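Local coordinates for LRA-12 (Uncultured bacterium, PDB 5AEB), which hydrolyses beta-lactam antibiotics, carbapenems among them, as a class B3 metallo-beta-lactamase with a pair of zinc ions, at residues A[83-88]-A[112-117]; A[136-139]-A[143-146]. One frame throughout, in Å; residues are numbered along the deposited sequence.

Contact 1 (A[83-88]-A[112-117]). With ZN (zinc ion), chain D; ZN (zinc ion), chain C.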
loop_
_atom_site.group_PDB
_atom_site.type_symbol
_atom_site.label_atom_id
_atom_site.label_comp_id
_atom_site.label_asym_id
_atom_site.label_seq_id
_atom_site.Cartn_x
_atom_site.Cartn_y
_atom_site.Cartn_z
ATOM N N THR A 83 -0.479 0.768 3.231
ATOM C CA THR A 83 -0.715 2.121 2.732
ATOM C C THR A 83 -2.139 2.653 3.002
ATOM O O THR A 83 -2.437 3.833 2.709
ATOM C CB THR A 83 -0.444 2.157 1.233
ATOM O OG1 THR A 83 -1.210 1.109 0.612
ATOM C CG2 THR A 83 1.077 1.907 0.981
ATOM N N GLN A 84 -3.009 1.817 3.578
ATOM C CA GLN A 84 -4.424 2.021 3.372
ATOM C C GLN A 84 -5.229 0.990 4.152
ATOM O O GLN A 84 -5.128 -0.200 3.836
ATOM C CB GLN A 84 -4.679 1.679 1.865
ATOM C CG GLN A 84 -5.568 2.598 1.168
ATOM C CD GLN A 84 -6.110 1.993 -0.086
ATOM O OE1 GLN A 84 -7.224 1.412 -0.063
ATOM N NE2 GLN A 84 -5.352 2.147 -1.223
ATOM N N ALA A 85 -6.132 1.414 5.037
ATOM C CA ALA A 85 -6.924 0.409 5.761
ATOM C C ALA A 85 -8.237 0.020 5.061
ATOM O O ALA A 85 -9.335 0.362 5.518
ATOM C CB ALA A 85 -7.179 0.846 7.200
ATOM N N HIS A 86 -8.115 -0.662 3.926
ATOM C CA HIS A 86 -9.256 -1.211 3.220
ATOM C C HIS A 86 -9.022 -2.670 3.062
ATOM O O HIS A 86 -7.883 -3.098 2.979
ATOM C CB HIS A 86 -9.428 -0.601 1.829
ATOM C CG HIS A 86 -10.159 0.720 1.811
ATOM N ND1 HIS A 86 -10.057 1.591 0.777
ATOM C CD2 HIS A 86 -11.014 1.311 2.741
ATOM C CE1 HIS A 86 -10.801 2.686 1.055
ATOM N NE2 HIS A 86 -11.403 2.497 2.246
ATOM N N TYR A 87 -10.116 -3.421 2.943
ATOM C CA TYR A 87 -10.067 -4.886 2.910
ATOM C C TYR A 87 -9.251 -5.455 1.760
ATOM O O TYR A 87 -8.736 -6.563 1.884
ATOM C CB TYR A 87 -11.480 -5.496 2.892
ATOM C CG TYR A 87 -12.200 -5.372 1.565
ATOM C CD1 TYR A 87 -12.912 -4.214 1.238
ATOM C CD2 TYR A 87 -12.143 -6.399 0.617
ATOM C CE1 TYR A 87 -13.568 -4.088 0.015
ATOM C CE2 TYR A 87 -12.796 -6.290 -0.607
ATOM C CZ TYR A 87 -13.509 -5.143 -0.908
ATOM O OH TYR A 87 -14.157 -5.035 -2.144
ATOM N N ASP A 88 -9.152 -4.715 0.656
ATOM C CA ASP A 88 -8.336 -5.144 -0.492
ATOM C C ASP A 88 -6.803 -5.027 -0.238
ATOM O O ASP A 88 -6.013 -5.565 -1.001
ATOM C CB ASP A 88 -8.770 -4.474 -1.853
ATOM C CG ASP A 88 -8.764 -2.944 -1.821
ATOM O OD1 ASP A 88 -9.176 -2.356 -0.760
ATOM O OD2 ASP A 88 -8.349 -2.315 -2.856
ATOM N N THR A 112 -7.910 2.936 14.379
ATOM C CA THR A 112 -9.274 2.607 14.792
ATOM C C THR A 112 -10.009 1.729 13.777
ATOM O O THR A 112 -10.548 0.670 14.148
ATOM C CB THR A 112 -10.096 3.890 15.091
ATOM O OG1 THR A 112 -9.454 4.596 16.156
ATOM C CG2 THR A 112 -11.528 3.550 15.583
ATOM N N VAL A 113 -10.048 2.159 12.519
ATOM C CA VAL A 113 -10.663 1.350 11.481
ATOM C C VAL A 113 -10.016 -0.044 11.469
ATOM O O VAL A 113 -10.706 -1.039 11.327
ATOM C CB VAL A 113 -10.557 2.020 10.100
ATOM C CG1 VAL A 113 -10.962 1.058 9.000
ATOM C CG2 VAL A 113 -11.444 3.259 10.043
ATOM N N MET A 114 -8.696 -0.104 11.668
ATOM C CA MET A 114 -7.985 -1.382 11.632
ATOM C C MET A 114 -8.386 -2.287 12.788
ATOM O O MET A 114 -8.610 -3.478 12.590
ATOM C CB MET A 114 -6.470 -1.179 11.640
ATOM C CG MET A 114 -5.915 -0.845 10.277
ATOM S SD MET A 114 -4.186 -0.319 10.308
ATOM C CE MET A 114 -3.320 -1.846 10.690
ATOM N N ALA A 115 -8.469 -1.698 13.976
ATOM C CA ALA A 115 -8.867 -2.398 15.184
ATOM C C ALA A 115 -10.317 -2.915 15.109
ATOM O O ALA A 115 -10.649 -3.914 15.763
ATOM C CB ALA A 115 -8.655 -1.499 16.401
ATOM N N ASP A 116 -11.180 -2.273 14.317
ATOM C CA ASP A 116 -12.561 -2.810 14.156
ATOM C C ASP A 116 -12.849 -3.476 12.812
ATOM O O ASP A 116 -14.006 -3.729 12.486
ATOM C CB ASP A 116 -13.653 -1.773 14.478
ATOM C CG ASP A 116 -13.631 -0.578 13.532
ATOM O OD1 ASP A 116 -13.434 -0.746 12.287
ATOM O OD2 ASP A 116 -13.820 0.554 14.043
ATOM N N GLY A 117 -11.807 -3.753 12.038
ATOM C CA GLY A 117 -11.996 -4.437 10.762
ATOM C C GLY A 117 -12.812 -3.682 9.715
ATOM O O GLY A 117 -13.392 -4.304 8.807
HETATM ZN ZN ZN D . -8.877 1.728 -0.730
HETATM ZN ZN ZN C . -7.427 -0.601 -3.057
HETATM O O HOH W 1 -7.432 1.226 -3.529
HETATM O O HOH W 2 -8.693 0.265 -1.889
#
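The methyl of Ala85 meets two side chains of helix 111-115: Met114, whose CG lies 3.7 Å from Ala85 CB, and Val113, whose CG1 is 4.2 Å from the same CB and 3.9 Å from Ala85 O. Val113 reaches it because CG1 stands anti to its backbone N (chi1 169°). In Met114, CG is anti to the carbonyl carbon (chi1 -81°), so the side chain passes alongside the methyl with its CG methylene; beyond that it also packs on strand 103-107 and Leu90.

Ala85 is the centre of an inverse gamma turn, closed by a weak bond of 3.0 Å from His86 N to Gln84 O. This turn sorts the side chains: the CB of Ala85 points toward the helix, while those of Gln84 and His86 point away from it, on the metal side. There Gln84 OE1 binds the chain D zinc at 1.8 Å and His86 ND1 binds it at 1.9 Å, with His161 as a further protein ligand. The other end of the Gln84 amide, NE2, donates over 3.2 Å to water 1, a ligand of the chain C zinc, so one flat group serves both metals. Asp88 OD2 binds the chain C zinc at 2.0 Å alongside His89 and His227, and a second water bridges the two ions.

Gln-X-His-X-Asp-His is the family's metal-binding motif with glutamine in place of the usual first histidine. Metal bonds hold one side of this loop; on the other, side-chain contacts are apolar and an Ala85 N to Asp110 OD2 hydrogen bond adds a polar tie, consistent with the helix backing the zinc site without supplying a ligand.

Contact 2 (A[136-139]-A[143-146])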
loop_
_atom_site.group_PDB
_atom_site.type_symbol
_atom_site.label_atom_id
_atom_site.label_comp_id
_atom_site.label_asym_id
_atom_site.label_seq_id
_atom_site.Cartn_x
_atom_site.Cartn_y
_atom_site.Cartn_z
ATOM N N ALA A 136 -2.358 -2.396 15.692
ATOM C CA ALA A 136 -0.985 -2.008 15.421
ATOM C C ALA A 136 -0.115 -1.980 16.710
ATOM O O ALA A 136 -0.553 -1.547 17.767
ATOM C CB ALA A 136 -0.950 -0.680 14.708
ATOM N N ASP A 137 1.104 -2.484 16.589
ATOM C CA ASP A 137 2.077 -2.390 17.626
ATOM C C ASP A 137 2.706 -0.996 17.631
ATOM O O ASP A 137 3.144 -0.544 18.665
ATOM C CB ASP A 137 3.137 -3.475 17.443
ATOM C CG ASP A 137 2.530 -4.871 17.387
ATOM O OD1 ASP A 137 2.256 -5.425 18.445
ATOM O OD2 ASP A 137 2.308 -5.415 16.311
ATOM N N ARG A 138 2.779 -0.315 16.489
ATOM C CA ARG A 138 3.252 1.085 16.517
ATOM C C ARG A 138 2.300 1.998 15.752
ATOM O O ARG A 138 1.885 1.685 14.638
ATOM C CB ARG A 138 4.698 1.270 16.008
ATOM C CG ARG A 138 5.430 2.311 16.847
ATOM C CD ARG A 138 6.198 3.421 16.125
ATOM N NE ARG A 138 7.336 2.930 15.363
ATOM C CZ ARG A 138 8.144 3.694 14.622
ATOM N NH1 ARG A 138 7.990 5.006 14.556
ATOM N NH2 ARG A 138 9.134 3.133 13.955
ATOM N N LEU A 139 1.941 3.118 16.372
ATOM C CA LEU A 139 1.172 4.148 15.691
ATOM C C LEU A 139 2.175 5.134 15.145
ATOM O O LEU A 139 2.934 5.733 15.896
ATOM C CB LEU A 139 0.189 4.828 16.647
ATOM C CG LEU A 139 -0.741 3.891 17.439
ATOM C CD1 LEU A 139 -1.651 4.680 18.370
ATOM C CD2 LEU A 139 -1.566 3.055 16.462
ATOM N N LYS A 143 5.927 11.537 8.711
ATOM C CA LYS A 143 7.384 11.642 8.689
ATOM C C LYS A 143 8.157 10.773 9.714
ATOM O O LYS A 143 9.384 10.859 9.762
ATOM C CB LYS A 143 7.836 13.127 8.682
ATOM C CG LYS A 143 7.518 13.803 7.341
ATOM C CD LYS A 143 7.426 15.320 7.439
ATOM C CE LYS A 143 6.936 15.920 6.112
ATOM N NZ LYS A 143 5.813 16.889 6.371
ATOM N N ASP A 144 7.461 9.921 10.475
ATOM C CA ASP A 144 8.127 8.912 11.304
ATOM C C ASP A 144 8.933 7.971 10.392
ATOM O O ASP A 144 8.585 7.743 9.202
ATOM C CB ASP A 144 7.135 8.103 12.171
ATOM C CG ASP A 144 6.666 8.866 13.429
ATOM O OD1 ASP A 144 7.156 9.980 13.695
ATOM O OD2 ASP A 144 5.782 8.365 14.136
ATOM N N THR A 145 10.020 7.443 10.936
ATOM C CA THR A 145 10.887 6.573 10.155
ATOM C C THR A 145 10.815 5.153 10.708
ATOM O O THR A 145 10.569 4.934 11.903
ATOM C CB THR A 145 12.335 7.077 10.121
ATOM O OG1 THR A 145 12.943 6.838 11.389
ATOM C CG2 THR A 145 12.397 8.574 9.810
ATOM N N ILE A 146 10.978 4.186 9.822
ATOM C CA ILE A 146 10.971 2.798 10.203
ATOM C C ILE A 146 12.294 2.257 9.691
ATOM O O ILE A 146 12.549 2.257 8.478
ATOM C CB ILE A 146 9.784 2.047 9.578
ATOM C CG1 ILE A 146 8.460 2.686 9.974
ATOM C CG2 ILE A 146 9.818 0.577 9.977
ATOM C CD1 ILE A 146 7.489 2.802 8.826
#
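Thr145 O receives the shortest polar bond across this contact, from Arg138 NH2 at 3.1 Å. The N-H...O angle of 165° makes it nearly straight, and the carbonyl oxygen sits at the edge of the guanidinium, close to its plane. Seen from the acceptor the approach is bent, with a C=O...N angle of 147° and the donor somewhat tilted out of the carbonyl plane. Bends at chi2 and chi3 (-66° for the latter) carry the long arginine side chain across to the facing backbone.

The two strands it joins are edge strands of different sheets: 138-140 closes the seven-stranded sheet and 145-148 the five-stranded one, in the alpha-beta/beta-alpha sandwich of this superfamily. With Arg138 CA and Ile146 CA 10.1 Å apart, the chain passes from one sheet to the other here, and side chains do the bridging.

Arg138 NH1 stands 4.0 Å from Asp144 OD2, beyond a salt bridge; that carboxylate oxygen instead accepts from the backbone N of His141, a cobalt ligand. Ile146 CG1 lies 4.1 Å from Arg138 NH2, oblique to the guanidinium, and its side chain also packs on Ile79, Leu81 and Met105 of the seven-stranded sheet.

Overall arrangement
Contact 1 is buried and its side chains meet through apolar groups, whereas contact 2 lies at the surface and depends on one hydrogen bond from an arginine to a backbone carbonyl. Their centres are 16 Å apart and their nearest atoms about 5 Å, without touching. In the chain they follow in series: helix 111-115 of contact 1 is succeeded by strand 138-140 of contact 2. Strand 103-107 neighbours both, since Met114 packs on it and Arg138 pairs with it through the backbone. Contact 1 thus joins a helix to the zinc-binding loop, while contact 2 joins the edges of the two sheets, away from the zinc ions.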